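Local structure of glyoxalase family protein (Bacillus cereus, 1ZSW) at residues A[30-35]-A[248-253]; A[278-283]-A[294-299]. The protein is of unknown function but binds zinc and belongs to the glyoxalase (vicinal oxygen chelate) family of metalloproteins. One frame throughout, in Å; residues are numbered along the deposited sequence.

Contact 1 of 2, residues A[30-35]-A[248-253]. With ZN (zinc ion), chain B.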
loop_
_atom_site.group_PDB
_atom_site.type_symbol
_atom_site.label_atom_id
_atom_site.label_comp_id
_atom_site.label_asym_id
_atom_site.label_seq_id
_atom_site.Cartn_x
_atom_site.Cartn_y
_atom_site.Cartn_z
ATOM N N GLY A 30 0.590 -8.614 7.011
ATOM C CA GLY A 30 0.166 -8.145 5.687
ATOM C C GLY A 30 0.708 -6.754 5.384
ATOM O O GLY A 30 1.459 -6.162 6.172
ATOM N N HIS A 31 0.316 -6.256 4.228
ATOM C CA HIS A 31 0.608 -4.864 3.875
ATOM C C HIS A 31 -0.102 -3.913 4.827
ATOM O O HIS A 31 -1.242 -4.160 5.268
ATOM C CB HIS A 31 0.179 -4.501 2.447
ATOM C CG HIS A 31 0.568 -5.518 1.410
ATOM N ND1 HIS A 31 1.857 -5.990 1.303
ATOM C CD2 HIS A 31 -0.149 -6.120 0.413
ATOM C CE1 HIS A 31 1.924 -6.849 0.289
ATOM N NE2 HIS A 31 0.721 -6.953 -0.258
ATOM N N HIS A 32 0.547 -2.763 5.048
ATOM C CA HIS A 32 -0.019 -1.683 5.889
ATOM C C HIS A 32 -0.650 -0.595 5.028
ATOM O O HIS A 32 -1.824 -0.265 5.183
ATOM C CB HIS A 32 1.083 -1.117 6.800
ATOM C CG HIS A 32 0.594 -0.167 7.850
ATOM N ND1 HIS A 32 0.220 1.130 7.570
ATOM C CD2 HIS A 32 0.456 -0.329 9.192
ATOM C CE1 HIS A 32 -0.119 1.741 8.699
ATOM N NE2 HIS A 32 -0.014 0.866 9.695
ATOM N N HIS A 33 0.135 -0.050 4.103
ATOM C CA HIS A 33 -0.375 0.931 3.150
ATOM C C HIS A 33 0.583 1.019 2.018
ATOM O O HIS A 33 1.668 0.409 2.067
ATOM C CB HIS A 33 -0.551 2.340 3.786
ATOM C CG HIS A 33 0.720 2.985 4.259
ATOM N ND1 HIS A 33 1.213 2.794 5.539
ATOM C CD2 HIS A 33 1.552 3.885 3.667
ATOM C CE1 HIS A 33 2.320 3.508 5.694
ATOM N NE2 HIS A 33 2.542 4.188 4.578
ATOM N N ILE A 34 0.192 1.767 0.988
ATOM C CA ILE A 34 1.084 1.982 -0.154
ATOM C C ILE A 34 0.901 3.427 -0.568
ATOM O O ILE A 34 -0.227 3.917 -0.500
ATOM C CB ILE A 34 0.763 0.951 -1.296
ATOM C CG1 ILE A 34 1.797 0.970 -2.432
ATOM C CG2 ILE A 34 -0.708 1.046 -1.767
ATOM C CD1 ILE A 34 1.814 -0.381 -3.206
ATOM N N SER A 35 2.000 4.088 -0.897
ATOM C CA SER A 35 1.997 5.545 -1.141
ATOM C C SER A 35 2.527 5.881 -2.519
ATOM O O SER A 35 3.507 5.287 -2.924
ATOM C CB SER A 35 2.823 6.282 -0.076
ATOM O OG SER A 35 2.117 6.089 1.176
ATOM N N ALA A 248 4.435 -0.133 2.582
ATOM C CA ALA A 248 4.561 -0.353 4.042
ATOM C C ALA A 248 3.951 -1.672 4.432
ATOM O O ALA A 248 2.879 -2.020 3.926
ATOM C CB ALA A 248 3.888 0.770 4.834
ATOM N N ILE A 249 4.641 -2.378 5.333
ATOM C CA ILE A 249 4.156 -3.657 5.883
ATOM C C ILE A 249 3.859 -3.497 7.362
ATOM O O ILE A 249 4.433 -2.641 7.998
ATOM C CB ILE A 249 5.139 -4.822 5.635
ATOM C CG1 ILE A 249 6.461 -4.614 6.379
ATOM C CG2 ILE A 249 5.402 -4.948 4.092
ATOM C CD1 ILE A 249 7.595 -5.697 6.129
ATOM N N ARG A 250 2.980 -4.360 7.876
ATOM C CA ARG A 250 2.431 -4.219 9.222
ATOM C C ARG A 250 3.254 -4.900 10.279
ATOM O O ARG A 250 3.639 -6.069 10.119
ATOM C CB ARG A 250 1.024 -4.858 9.309
ATOM C CG ARG A 250 0.007 -4.149 8.418
ATOM C CD ARG A 250 -1.256 -4.993 8.299
ATOM N NE ARG A 250 -1.830 -5.289 9.630
ATOM C CZ ARG A 250 -2.763 -6.209 9.867
ATOM N NH1 ARG A 250 -3.281 -6.943 8.875
ATOM N NH2 ARG A 250 -3.168 -6.392 11.110
ATOM N N VAL A 251 3.445 -4.187 11.399
ATOM C CA VAL A 251 3.886 -4.867 12.636
ATOM C C VAL A 251 2.927 -4.514 13.775
ATOM O O VAL A 251 2.207 -3.551 13.694
ATOM C CB VAL A 251 5.353 -4.575 12.965
ATOM C CG1 VAL A 251 6.223 -4.940 11.754
ATOM C CG2 VAL A 251 5.514 -3.116 13.395
ATOM N N LYS A 252 2.891 -5.349 14.815
ATOM C CA LYS A 252 1.886 -5.223 15.863
ATOM C C LYS A 252 2.063 -4.011 16.756
ATOM O O LYS A 252 1.089 -3.402 17.161
ATOM C CB LYS A 252 1.874 -6.496 16.717
ATOM C CG LYS A 252 0.732 -6.548 17.686
ATOM C CD LYS A 252 0.914 -7.778 18.541
ATOM C CE LYS A 252 -0.367 -8.114 19.250
ATOM N NZ LYS A 252 -0.131 -9.344 20.035
ATOM N N ASN A 253 3.297 -3.694 17.091
ATOM C CA ASN A 253 3.579 -2.678 18.115
ATOM C C ASN A 253 5.006 -2.179 18.019
ATOM O O ASN A 253 5.802 -2.586 17.151
ATOM C CB ASN A 253 3.337 -3.280 19.521
ATOM C CG ASN A 253 4.079 -4.565 19.712
ATOM O OD1 ASN A 253 5.229 -4.711 19.276
ATOM N ND2 ASN A 253 3.421 -5.548 20.336
HETATM ZN ZN ZN B . 4.238 5.437 4.320
HETATM O O HOH W 1 -2.970 -6.278 5.697
#
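His33 sets its ring over Ala248 because its chi1 of 64° holds CG between the backbone N and the carbonyl carbon, while His32, with CG turned away from its own N (chi1 -171°), carries its ring across the aliphatic part of Arg250. The Ala248 methyl lies over one face of the His33 imidazole, a CH-pi contact with CB 3.5 Å from the ring centroid and displaced toward the ND1-CE1 rim. A residue with only a methyl lets the strands stay paired while the ring lies this close over it. At the outer end of the ring NE2 binds the zinc ion at 2.1 Å, and His246 and Glu294 are further ligands. His33 ND1 donates to His32 ND1 over 2.8 Å, a nearly straight bond lying in the His33 ring plane but tilted from that of His32. Together with the zinc bond, this second-shell bond should restrain the rotation of the ring; His32 NE2 is in turn bonded to Thr297 O.

The backbones pair antiparallel through a classic beta bulge, in which His32 and His33 both face Ala248. Ala248 O takes His32 N at 2.7 Å, from above the carbonyl plane, and His33 N only weakly at 3.4 Å, whereas Ala248 N returns a bond to His33 O. The bulge thus puts two successive histidines beside one small residue, in the mixed sheet where strand 31-38 of one glyoxalase-family region meets strand 244-251 of the other, as in vicinal oxygen chelate proteins, whose metal sites lie on such sheets.

Beyond it, Arg250 N donates to Gly30 O at 2.9 Å. Glycine suits position 30, since at its backbone angles a side chain would press on the preceding carbonyl. Arg250 CG lies 3.6 Å from His32 CB, the two side chains crossing at about a right angle. NE forms a salt bridge with Asp298, and a water in the guanidinium plane joins NH1 to His31 O.

Contact 2 of 2, residues A[278-283]-A[294-299]. With ZN (zinc ion), chain B.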
loop_
_atom_site.group_PDB
_atom_site.type_symbol
_atom_site.label_atom_id
_atom_site.label_comp_id
_atom_site.label_asym_id
_atom_site.label_seq_id
_atom_site.Cartn_x
_atom_site.Cartn_y
_atom_site.Cartn_z
ATOM N N PHE A 278 2.544 9.880 13.877
ATOM C CA PHE A 278 1.313 10.171 14.612
ATOM C C PHE A 278 0.289 9.038 14.547
ATOM O O PHE A 278 -0.064 8.451 15.577
ATOM C CB PHE A 278 0.712 11.540 14.225
ATOM C CG PHE A 278 -0.329 12.040 15.192
ATOM C CD1 PHE A 278 -0.001 12.304 16.517
ATOM C CD2 PHE A 278 -1.628 12.266 14.768
ATOM C CE1 PHE A 278 -0.961 12.767 17.411
ATOM C CE2 PHE A 278 -2.592 12.736 15.657
ATOM C CZ PHE A 278 -2.256 12.980 16.977
ATOM N N TYR A 279 -0.144 8.701 13.334
ATOM C CA TYR A 279 -1.124 7.646 13.142
ATOM C C TYR A 279 -0.488 6.256 13.286
ATOM O O TYR A 279 -1.203 5.259 13.397
ATOM C CB TYR A 279 -1.768 7.808 11.781
ATOM C CG TYR A 279 -2.214 9.245 11.545
ATOM C CD1 TYR A 279 -1.634 10.012 10.535
ATOM C CD2 TYR A 279 -3.191 9.838 12.362
ATOM C CE1 TYR A 279 -2.035 11.326 10.310
ATOM C CE2 TYR A 279 -3.592 11.149 12.153
ATOM C CZ TYR A 279 -3.011 11.890 11.126
ATOM O OH TYR A 279 -3.391 13.207 10.909
ATOM N N PHE A 280 0.848 6.220 13.293
ATOM C CA PHE A 280 1.638 5.010 13.528
ATOM C C PHE A 280 3.097 5.418 13.685
ATOM O O PHE A 280 3.470 6.561 13.331
ATOM C CB PHE A 280 1.481 4.013 12.339
ATOM C CG PHE A 280 1.676 4.645 10.961
ATOM C CD1 PHE A 280 2.969 4.827 10.424
ATOM C CD2 PHE A 280 0.562 5.024 10.189
ATOM C CE1 PHE A 280 3.154 5.394 9.131
ATOM C CE2 PHE A 280 0.745 5.609 8.891
ATOM C CZ PHE A 280 2.064 5.781 8.386
ATOM N N LYS A 281 3.941 4.504 14.177
ATOM C CA LYS A 281 5.382 4.708 14.104
ATOM C C LYS A 281 5.949 3.806 12.995
ATOM O O LYS A 281 5.399 2.723 12.717
ATOM C CB LYS A 281 6.079 4.417 15.433
ATOM C CG LYS A 281 5.553 5.236 16.635
ATOM C CD LYS A 281 6.655 5.141 17.717
ATOM C CE LYS A 281 6.272 5.801 19.056
ATOM N NZ LYS A 281 5.053 5.212 19.619
ATOM N N SER A 282 7.003 4.259 12.357
ATOM C CA SER A 282 7.561 3.481 11.256
ATOM C C SER A 282 9.039 3.714 11.051
ATOM O O SER A 282 9.616 4.689 11.602
ATOM C CB SER A 282 6.786 3.799 10.016
ATOM O OG SER A 282 7.127 5.067 9.512
ATOM N N LEU A 283 9.641 2.867 10.221
ATOM C CA LEU A 283 10.970 3.108 9.746
ATOM C C LEU A 283 11.008 2.750 8.276
ATOM O O LEU A 283 10.153 1.977 7.805
ATOM C CB LEU A 283 11.988 2.293 10.539
ATOM C CG LEU A 283 11.988 0.789 10.295
ATOM C CD1 LEU A 283 12.857 0.328 9.153
ATOM C CD2 LEU A 283 12.477 0.131 11.607
ATOM N N GLU A 294 8.662 0.382 3.977
ATOM C CA GLU A 294 8.437 0.990 5.284
ATOM C C GLU A 294 7.878 -0.101 6.182
ATOM O O GLU A 294 7.099 -0.969 5.737
ATOM C CB GLU A 294 7.462 2.140 5.119
ATOM C CG GLU A 294 7.051 2.848 6.439
ATOM C CD GLU A 294 5.997 3.913 6.218
ATOM O OE1 GLU A 294 5.433 4.002 5.107
ATOM O OE2 GLU A 294 5.753 4.679 7.181
ATOM N N ILE A 295 8.261 -0.067 7.454
ATOM C CA ILE A 295 7.706 -1.003 8.427
ATOM C C ILE A 295 6.903 -0.146 9.407
ATOM O O ILE A 295 7.475 0.737 10.023
ATOM C CB ILE A 295 8.845 -1.751 9.181
ATOM C CG1 ILE A 295 9.804 -2.378 8.161
ATOM C CG2 ILE A 295 8.256 -2.844 10.105
ATOM C CD1 ILE A 295 10.992 -3.155 8.765
ATOM N N ALA A 296 5.597 -0.393 9.519
ATOM C CA ALA A 296 4.708 0.510 10.253
ATOM C C ALA A 296 3.899 -0.248 11.289
ATOM O O ALA A 296 3.345 -1.334 11.021
ATOM C CB ALA A 296 3.757 1.260 9.309
ATOM N N THR A 297 3.752 0.363 12.468
ATOM C CA THR A 297 2.827 -0.227 13.444
ATOM C C THR A 297 1.349 -0.107 13.059
ATOM O O THR A 297 0.914 0.877 12.425
ATOM C CB THR A 297 3.049 0.398 14.861
ATOM O OG1 THR A 297 2.680 1.791 14.840
ATOM C CG2 THR A 297 4.512 0.232 15.301
ATOM N N ASP A 298 0.552 -1.092 13.452
ATOM C CA ASP A 298 -0.893 -1.095 13.174
ATOM C C ASP A 298 -1.598 0.075 13.822
ATOM O O ASP A 298 -2.491 0.673 13.237
ATOM C CB ASP A 298 -1.551 -2.406 13.642
ATOM C CG ASP A 298 -1.425 -3.536 12.624
ATOM O OD1 ASP A 298 -1.098 -3.293 11.438
ATOM O OD2 ASP A 298 -1.706 -4.692 13.004
ATOM N N GLY A 299 -1.162 0.420 15.025
ATOM C CA GLY A 299 -1.794 1.525 15.730
ATOM C C GLY A 299 -0.928 2.753 15.885
ATOM O O GLY A 299 0.292 2.711 15.692
HETATM ZN ZN ZN B . 4.238 5.437 4.320
HETATM O O HOH W 2 -1.862 2.871 11.732
#
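Phe280 and Glu294 cross at about a right angle, the ring and carboxylate planes 62° apart, and Glu294 OE2 sits at the ring edge, 3.3 Å from Phe280 CE1. The phenyl rim, with its slightly positive hydrogens, is a suitable neighbour for a carboxylate oxygen. Glu294 reaches this place with an extended chain, CG opposite its backbone N (chi1 177°), and divides its two oxygens: OE1 binds the zinc ion at 2.0 Å, while OE2 accepts the hydroxyl proton of Ser282 OG at 2.7 Å on its anti lone pair. Serine's short side chain places a hydroxyl close to its strand, and with OE1 on the metal and OE2 on this hydroxyl the carboxylate is probably held against turning about its last torsion. Ala296 CB fits beside Phe280, 3.8 Å from CD1 and oblique to the ring, on the same sheet face as Ser282.

The opposite face carries Leu283 and Ile295, lying side by side and pointing the same way, their CD1 atoms 4.0 Å apart. Their branched apolar chains suit a face that is covered by a helix. Along the backbones, Leu283 and Ile295 form an antiparallel hydrogen-bonded pair, and Ser282 and Ala296 a non-hydrogen-bonded one. Thr297 N continues the pairing to Lys281 O, but the reciprocal backbone acceptor is replaced by a side chain: Thr297 OG1 takes Lys281 N at 3.1 Å and gives its own proton to Gly299 O at 2.7 Å. One hydroxyl thus bridges the strands where the chain turns a corner at Asp298.

The two strands are arms of the beta hairpin 280-286 and 292-300. Helix 254-266 covers the Leu283-Ile295 face through Leu257, and its Asp254 holds Lys281 NZ in a salt bridge. On the far side of 292-300 from its hairpin partner runs strand 244-251, whose Ala248 touches Glu294.

From the N terminus, strand 31-38 comes first, and contact 1 closes a loop of 212 residues when strand 244-251 returns beside it, uniting the two family regions in one mixed sheet. Contact 2 follows in series, neither nested in contact 1 nor crossing it, and closes a short hairpin with ten residues between its segments. The two join because strands 244-251 and 292-300 are neighbours: Ile249 N lies 2.9 Å from Glu294 O, a probable hydrogen bond, and Val251 packs on Ile295. The local order is therefore 31-38, 244-251, 292-300, 280-286. The zinc ion ties them together too, taking His33 from contact 1, Glu294 from contact 2 and His246 from strand 244-251.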